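Local coordinates for protein interacting with HSP90 1 (Saccharomyces cerevisiae, PDB 4CHH), which is involved in pre-rRNA processing, is required for the NOP58-snoRNA interaction, belongs to the R2TP complex and recruits Tel2 to Hsp90 in a phosphorylation-dependent way, at residues A[82-85]-A[86-89]; A[127-130]-A[131-134]. One frame throughout, in Å; residues are numbered along the deposited sequence.

Contact 1 (A[82-85]-A[86-89]); sequences FPLI and IQNE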
ATOM      1  N   PHE A  82       1.785 -19.851  -0.337  1.00 15.76           N
ATOM      2  CA  PHE A  82       2.049 -19.542  -1.757  1.00 15.90           C
ATOM      3  C   PHE A  82       1.062 -20.286  -2.695  1.00 17.93           C
ATOM      4  O   PHE A  82       0.507 -19.640  -3.584  1.00 16.39           O
ATOM      5  CB  PHE A  82       3.520 -19.756  -2.143  1.00 17.51           C
ATOM      6  CG  PHE A  82       4.412 -18.712  -1.488  1.00 19.87           C
ATOM      7  CD1 PHE A  82       4.106 -17.355  -1.574  1.00 24.60           C
ATOM      8  CD2 PHE A  82       5.565 -19.084  -0.805  1.00 22.82           C
ATOM      9  CE1 PHE A  82       4.933 -16.386  -0.976  1.00 25.40           C
ATOM     10  CE2 PHE A  82       6.395 -18.114  -0.210  1.00 26.78           C
ATOM     11  CZ  PHE A  82       6.073 -16.772  -0.307  1.00 24.80           C
ATOM     12  N   PRO A  83       0.720 -21.575  -2.460  1.00 14.14           N
ATOM     13  CA  PRO A  83      -0.318 -22.207  -3.286  1.00 13.58           C
ATOM     14  C   PRO A  83      -1.679 -21.502  -3.144  1.00 16.93           C
ATOM     15  O   PRO A  83      -2.362 -21.336  -4.143  1.00 17.23           O
ATOM     16  CB  PRO A  83      -0.357 -23.637  -2.730  1.00 14.35           C
ATOM     17  CG  PRO A  83       1.050 -23.870  -2.246  1.00 18.26           C
ATOM     18  CD  PRO A  83       1.298 -22.562  -1.528  1.00 14.67           C
ATOM     19  N   LEU A  84      -2.040 -21.029  -1.931  1.00 14.27           N
ATOM     20  CA  LEU A  84      -3.302 -20.289  -1.698  1.00 14.29           C
ATOM     21  C   LEU A  84      -3.322 -18.951  -2.436  1.00 16.48           C
ATOM     22  O   LEU A  84      -4.375 -18.540  -2.921  1.00 13.16           O
ATOM     23  CB  LEU A  84      -3.557 -20.044  -0.205  1.00 13.75           C
ATOM     24  CG  LEU A  84      -3.909 -21.245   0.649  1.00 17.13           C
ATOM     25  CD1 LEU A  84      -3.976 -20.839   2.106  1.00 17.02           C
ATOM     26  CD2 LEU A  84      -5.245 -21.901   0.186  1.00 19.71           C
ATOM     27  N   ILE A  85      -2.146 -18.295  -2.550  1.00 14.42           N
ATOM     28  CA  ILE A  85      -2.032 -17.033  -3.290  1.00 14.05           C
ATOM     29  C   ILE A  85      -2.323 -17.298  -4.771  1.00 18.93           C
ATOM     30  O   ILE A  85      -3.121 -16.576  -5.358  1.00 19.73           O
ATOM     31  CB  ILE A  85      -0.659 -16.362  -3.067  1.00 15.92           C
ATOM     32  CG1 ILE A  85      -0.563 -15.824  -1.614  1.00 15.29           C
ATOM     33  CG2 ILE A  85      -0.388 -15.244  -4.165  1.00 16.73           C
ATOM     34  CD1 ILE A  85       0.867 -15.230  -1.224  1.00 14.95           C
ATOM     35  N   ILE A  86      -1.737 -18.370  -5.343  1.00 16.18           N
ATOM     36  CA  ILE A  86      -1.970 -18.775  -6.746  1.00 16.09           C
ATOM     37  C   ILE A  86      -3.472 -19.089  -6.936  1.00 18.93           C
ATOM     38  O   ILE A  86      -4.053 -18.718  -7.955  1.00 19.38           O
ATOM     39  CB  ILE A  86      -1.052 -19.973  -7.139  1.00 18.72           C
ATOM     40  CG1 ILE A  86       0.410 -19.514  -7.291  1.00 18.99           C
ATOM     41  CG2 ILE A  86      -1.542 -20.758  -8.408  1.00 19.22           C
ATOM     42  CD1 ILE A  86       1.430 -20.638  -6.997  1.00 23.37           C
ATOM     43  N   GLN A  87      -4.101 -19.685  -5.922  1.00 15.88           N
ATOM     44  CA  GLN A  87      -5.538 -20.033  -5.981  1.00 16.47           C
ATOM     45  C   GLN A  87      -6.469 -18.838  -5.711  1.00 21.34           C
ATOM     46  O   GLN A  87      -7.691 -19.041  -5.690  1.00 18.12           O
ATOM     47  CB  GLN A  87      -5.854 -21.137  -4.972  1.00 17.59           C
ATOM     48  CG  GLN A  87      -5.178 -22.493  -5.264  1.00 23.31           C
ATOM     49  CD  GLN A  87      -5.260 -23.424  -4.064  1.00 39.51           C
ATOM     50  OE1 GLN A  87      -6.119 -23.293  -3.180  1.00 36.95           O
ATOM     51  NE2 GLN A  87      -4.321 -24.339  -3.960  1.00 35.75           N
ATOM     52  N   ASN A  88      -5.900 -17.612  -5.415  1.00 20.53           N
ATOM     53  CA  ASN A  88      -6.655 -16.394  -5.059  1.00 20.82           C
ATOM     54  C   ASN A  88      -7.479 -16.603  -3.790  1.00 24.15           C
ATOM     55  O   ASN A  88      -8.567 -16.025  -3.645  1.00 25.41           O
ATOM     56  CB  ASN A  88      -7.570 -15.935  -6.209  1.00 22.06           C
ATOM     57  CG  ASN A  88      -6.829 -15.456  -7.412  1.00 36.40           C
ATOM     58  OD1 ASN A  88      -5.872 -14.690  -7.322  1.00 35.46           O
ATOM     59  ND2 ASN A  88      -7.271 -15.886  -8.569  1.00 32.41           N
ATOM     60  N   GLU A  89      -6.940 -17.411  -2.865  1.00 18.73           N
ATOM     61  CA  GLU A  89      -7.613 -17.728  -1.610  1.00 18.54           C
ATOM     62  C   GLU A  89      -6.913 -17.095  -0.411  1.00 20.91           C
ATOM     63  O   GLU A  89      -7.397 -17.217   0.717  1.00 20.99           O
ATOM     64  CB  GLU A  89      -7.709 -19.256  -1.452  1.00 20.13           C
ATOM     65  CG  GLU A  89      -8.889 -19.824  -2.218  1.00 33.59           C
ATOM     66  CD  GLU A  89      -8.998 -21.336  -2.184  1.00 62.08           C
ATOM     67  OE1 GLU A  89      -9.138 -21.907  -1.077  1.00 62.42           O
ATOM     68  OE2 GLU A  89      -8.975 -21.950  -3.275  1.00 55.85           O
TER
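Leu84 and Glu89 close the end of helix 78-86: the backbone N of Glu89 donates to Leu84 O at 2.8 Å, nearly straight, with an N-H...O angle of 166°. The N of Asn88, one residue before Glu89, reaches Ile85 O, one residue after Leu84, at 3.0 Å, but it arrives well above the carbonyl plane, 65° out of it, and so misses the lone pairs. Asn88 is the first residue to leave helical geometry; its positive phi and the two bonds back into the last turn make a Schellman motif. Before the turn the helix is still regular, Ile86 N bonding to Phe82 O and Gln87 N to Pro83 O.

The compact part is this backbone and the carbon atoms laid against it. Gln87 CG sits 3.2 Å from Pro83 O, brought there because it stands beside its own backbone N, anti to the carbonyl carbon (chi1 -65°), which folds the start of the chain back along the helix. Ile86 does much the same one step earlier, its CG1 and CD1 each 3.7 Å from Phe82 O. The looser part is on the solvent side. There the methyl CD2 of Leu84 lies beside Glu89, whose side chain takes two conformers, so the exact approach of the two is doubtful. Ile86, Gln87, Asn88 and Glu89 are all exposed to solvent.

On the inner side, Phe82 packs against helix 129-147, and Ile85 rests on Trp138 of the same helix. Leu84 and Ile85 also touch Trp90, in the loop that leads from this helix end to strand 95-103.

Contact 2 (A[127-130]-A[131-134]); sequences DDIQ and LREI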
ATOM      1  N   ASP A 127      10.851 -11.211   6.956  1.00 32.30           N
ATOM      2  CA  ASP A 127      11.453 -12.543   7.011  1.00 33.14           C
ATOM      3  C   ASP A 127      11.321 -13.379   5.729  1.00 35.01           C
ATOM      4  O   ASP A 127      12.001 -14.401   5.611  1.00 35.33           O
ATOM      5  CB  ASP A 127      10.821 -13.328   8.178  1.00 36.05           C
ATOM      6  CG  ASP A 127      10.973 -12.693   9.544  1.00 52.32           C
ATOM      7  OD1 ASP A 127      11.984 -11.973   9.764  1.00 53.73           O
ATOM      8  OD2 ASP A 127      10.097 -12.926  10.401  1.00 63.76           O
ATOM      9  N   ASP A 128      10.426 -13.001   4.801  1.00 27.83           N
ATOM     10  CA  ASP A 128      10.266 -13.746   3.554  1.00 25.17           C
ATOM     11  C   ASP A 128      10.241 -12.744   2.404  1.00 26.33           C
ATOM     12  O   ASP A 128       9.297 -11.950   2.268  1.00 23.72           O
ATOM     13  CB  ASP A 128       9.014 -14.650   3.599  1.00 25.73           C
ATOM     14  CG  ASP A 128       8.882 -15.611   2.418  1.00 28.99           C
ATOM     15  OD1 ASP A 128       8.761 -15.135   1.280  1.00 26.81           O
ATOM     16  OD2 ASP A 128       8.834 -16.837   2.651  1.00 35.15           O
ATOM     17  N   ILE A 129      11.307 -12.774   1.589  1.00 23.30           N
ATOM     18  CA  ILE A 129      11.507 -11.849   0.470  1.00 23.86           C
ATOM     19  C   ILE A 129      10.514 -12.148  -0.663  1.00 23.00           C
ATOM     20  O   ILE A 129      10.126 -11.227  -1.369  1.00 21.77           O
ATOM     21  CB  ILE A 129      13.001 -11.817  -0.027  1.00 27.94           C
ATOM     22  CG1 ILE A 129      13.233 -10.765  -1.133  1.00 29.23           C
ATOM     23  CG2 ILE A 129      13.483 -13.185  -0.505  1.00 29.88           C
ATOM     24  CD1 ILE A 129      13.541  -9.279  -0.621  1.00 44.40           C
ATOM     25  N   GLN A 130      10.115 -13.420  -0.849  1.00 18.69           N
ATOM     26  CA  GLN A 130       9.134 -13.753  -1.881  1.00 17.67           C
ATOM     27  C   GLN A 130       7.784 -13.129  -1.526  1.00 16.01           C
ATOM     28  O   GLN A 130       7.133 -12.577  -2.403  1.00 14.58           O
ATOM     29  CB  GLN A 130       8.998 -15.284  -2.067  1.00 19.22           C
ATOM     30  CG  GLN A 130      10.167 -15.898  -2.866  1.00 43.16           C
ATOM     31  CD  GLN A 130      11.524 -15.823  -2.176  1.00 62.67           C
ATOM     32  OE1 GLN A 130      11.671 -16.080  -0.967  1.00 56.26           O
ATOM     33  NE2 GLN A 130      12.546 -15.453  -2.936  1.00 54.24           N
ATOM     34  N   LEU A 131       7.376 -13.209  -0.249  1.00 12.75           N
ATOM     35  CA  LEU A 131       6.125 -12.590   0.228  1.00 12.72           C
ATOM     36  C   LEU A 131       6.217 -11.047   0.091  1.00 16.12           C
ATOM     37  O   LEU A 131       5.281 -10.409  -0.383  1.00 16.55           O
ATOM     38  CB  LEU A 131       5.813 -12.999   1.682  1.00 12.60           C
ATOM     39  CG  LEU A 131       4.437 -12.506   2.254  1.00 17.35           C
ATOM     40  CD1 LEU A 131       3.259 -13.110   1.523  1.00 16.57           C
ATOM     41  CD2 LEU A 131       4.315 -12.782   3.737  1.00 20.60           C
ATOM     42  N   ARG A 132       7.369 -10.460   0.437  1.00 14.69           N
ATOM     43  CA  ARG A 132       7.574  -9.007   0.297  1.00 13.67           C
ATOM     44  C   ARG A 132       7.348  -8.553  -1.183  1.00 17.48           C
ATOM     45  O   ARG A 132       6.668  -7.553  -1.428  1.00 16.64           O
ATOM     46  CB  ARG A 132       9.003  -8.642   0.755  1.00 12.79           C
ATOM     47  CG  ARG A 132       9.224  -7.137   0.931  1.00 21.59           C
ATOM     48  CD  ARG A 132      10.564  -6.893   1.604  1.00 24.70           C
ATOM     49  NE  ARG A 132      10.842  -5.474   1.847  1.00 32.51           N
ATOM     50  CZ  ARG A 132      10.679  -4.847   3.013  1.00 45.44           C
ATOM     51  NH1 ARG A 132      10.160  -5.485   4.057  1.00 28.36           N
ATOM     52  NH2 ARG A 132      11.010  -3.569   3.136  1.00 31.07           N
ATOM     53  N   GLU A 133       7.926  -9.290  -2.159  1.00 14.34           N
ATOM     54  CA  GLU A 133       7.740  -8.958  -3.581  1.00 14.54           C
ATOM     55  C   GLU A 133       6.264  -8.979  -3.983  1.00 15.87           C
ATOM     56  O   GLU A 133       5.824  -8.116  -4.730  1.00 13.41           O
ATOM     57  CB  GLU A 133       8.483  -9.971  -4.477  1.00 16.33           C
ATOM     58  CG  GLU A 133       9.967  -9.693  -4.631  1.00 33.33           C
ATOM     59  CD  GLU A 133      10.804 -10.933  -4.906  1.00 58.47           C
ATOM     60  OE1 GLU A 133      10.239 -11.956  -5.363  1.00 51.18           O
ATOM     61  OE2 GLU A 133      12.030 -10.881  -4.653  1.00 52.79           O
ATOM     62  N   ILE A 134       5.533 -10.023  -3.557  1.00 13.12           N
ATOM     63  CA  ILE A 134       4.098 -10.152  -3.844  1.00 11.88           C
ATOM     64  C   ILE A 134       3.329  -8.993  -3.146  1.00 14.36           C
ATOM     65  O   ILE A 134       2.406  -8.419  -3.739  1.00 13.97           O
ATOM     66  CB  ILE A 134       3.635 -11.550  -3.376  1.00 14.52           C
ATOM     67  CG1 ILE A 134       4.182 -12.664  -4.322  1.00 15.23           C
ATOM     68  CG2 ILE A 134       2.127 -11.647  -3.231  1.00 15.30           C
ATOM     69  CD1 ILE A 134       4.017 -14.120  -3.759  1.00 24.92           C
TER
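Asp128 and Leu131 set the start of helix 129-147, where the chain passes from an extended Asp128 into successive i to i+4 bonds: Arg132 N to Asp128 O, Glu133 N to Ile129 O and Ile134 N to Gln130 O.

The side chain of Asp128 adds a bond of its own. With CG swung away from its backbone N (chi1 -172°), the carboxylate turns over the first turn, and OD1 accepts from Leu131 N at 2.8 Å. The N-H comes to the anti side of that oxygen and somewhat out of the carboxylate plane. Leu131 CB lies 3.7 Å from the same OD1, the two side chains crossing at about a right angle, so the carboxylate oxygen meets both the amide and the root of the leucine. The negative charge at this end would be expected to suit the helix dipole.

On the outer face, Glu133 runs back along Ile129. Its first torsion (chi1 -81°) stands CG beside the backbone N and sets it 3.6 Å from Ile129 O; the chain then runs on past that oxygen to put OE2 3.7 Å from Ile129 CG1. This is van der Waals contact at an exposed surface. Ile134 folds back in a similar way, with CG1 3.5 Å from Gln130 O. Arg132 instead extends away from the turn, from CG to NE, toward a cation-pi contact with Phe38. Leu131, buried, packs its branched end against Phe76, Trp90, Trp124 and Ile125.

An acidic residue immediately before a helix, its carboxylate holding the amide three residues on, is the classic N-cap; here it begins the long helix that follows helix 119-127 in the PIH1 N-terminal domain.

In the fold
Both contacts are local, and they mark opposite kinds of helix end: residues 82-89 finish helix 78-86, while residues 127-134 begin helix 129-147. The chemistry differs accordingly. Contact 1 is closed by backbone amides returning to carbonyls, contact 2 by a carboxylate taking up an amide. Both lie at the surface, but contact 1 is more peripheral, its centre about 20 Å from the centre of the chain, against about 14 Å for contact 2, and has no buried residue, whereas contact 2 has Leu131. Phe82 joins them: its CZ lies 3.5 Å from Asp128 OD1, and its CE1 3.7 Å from Ile134 CD1, packing the ring of one helix against the capped first turns of the other.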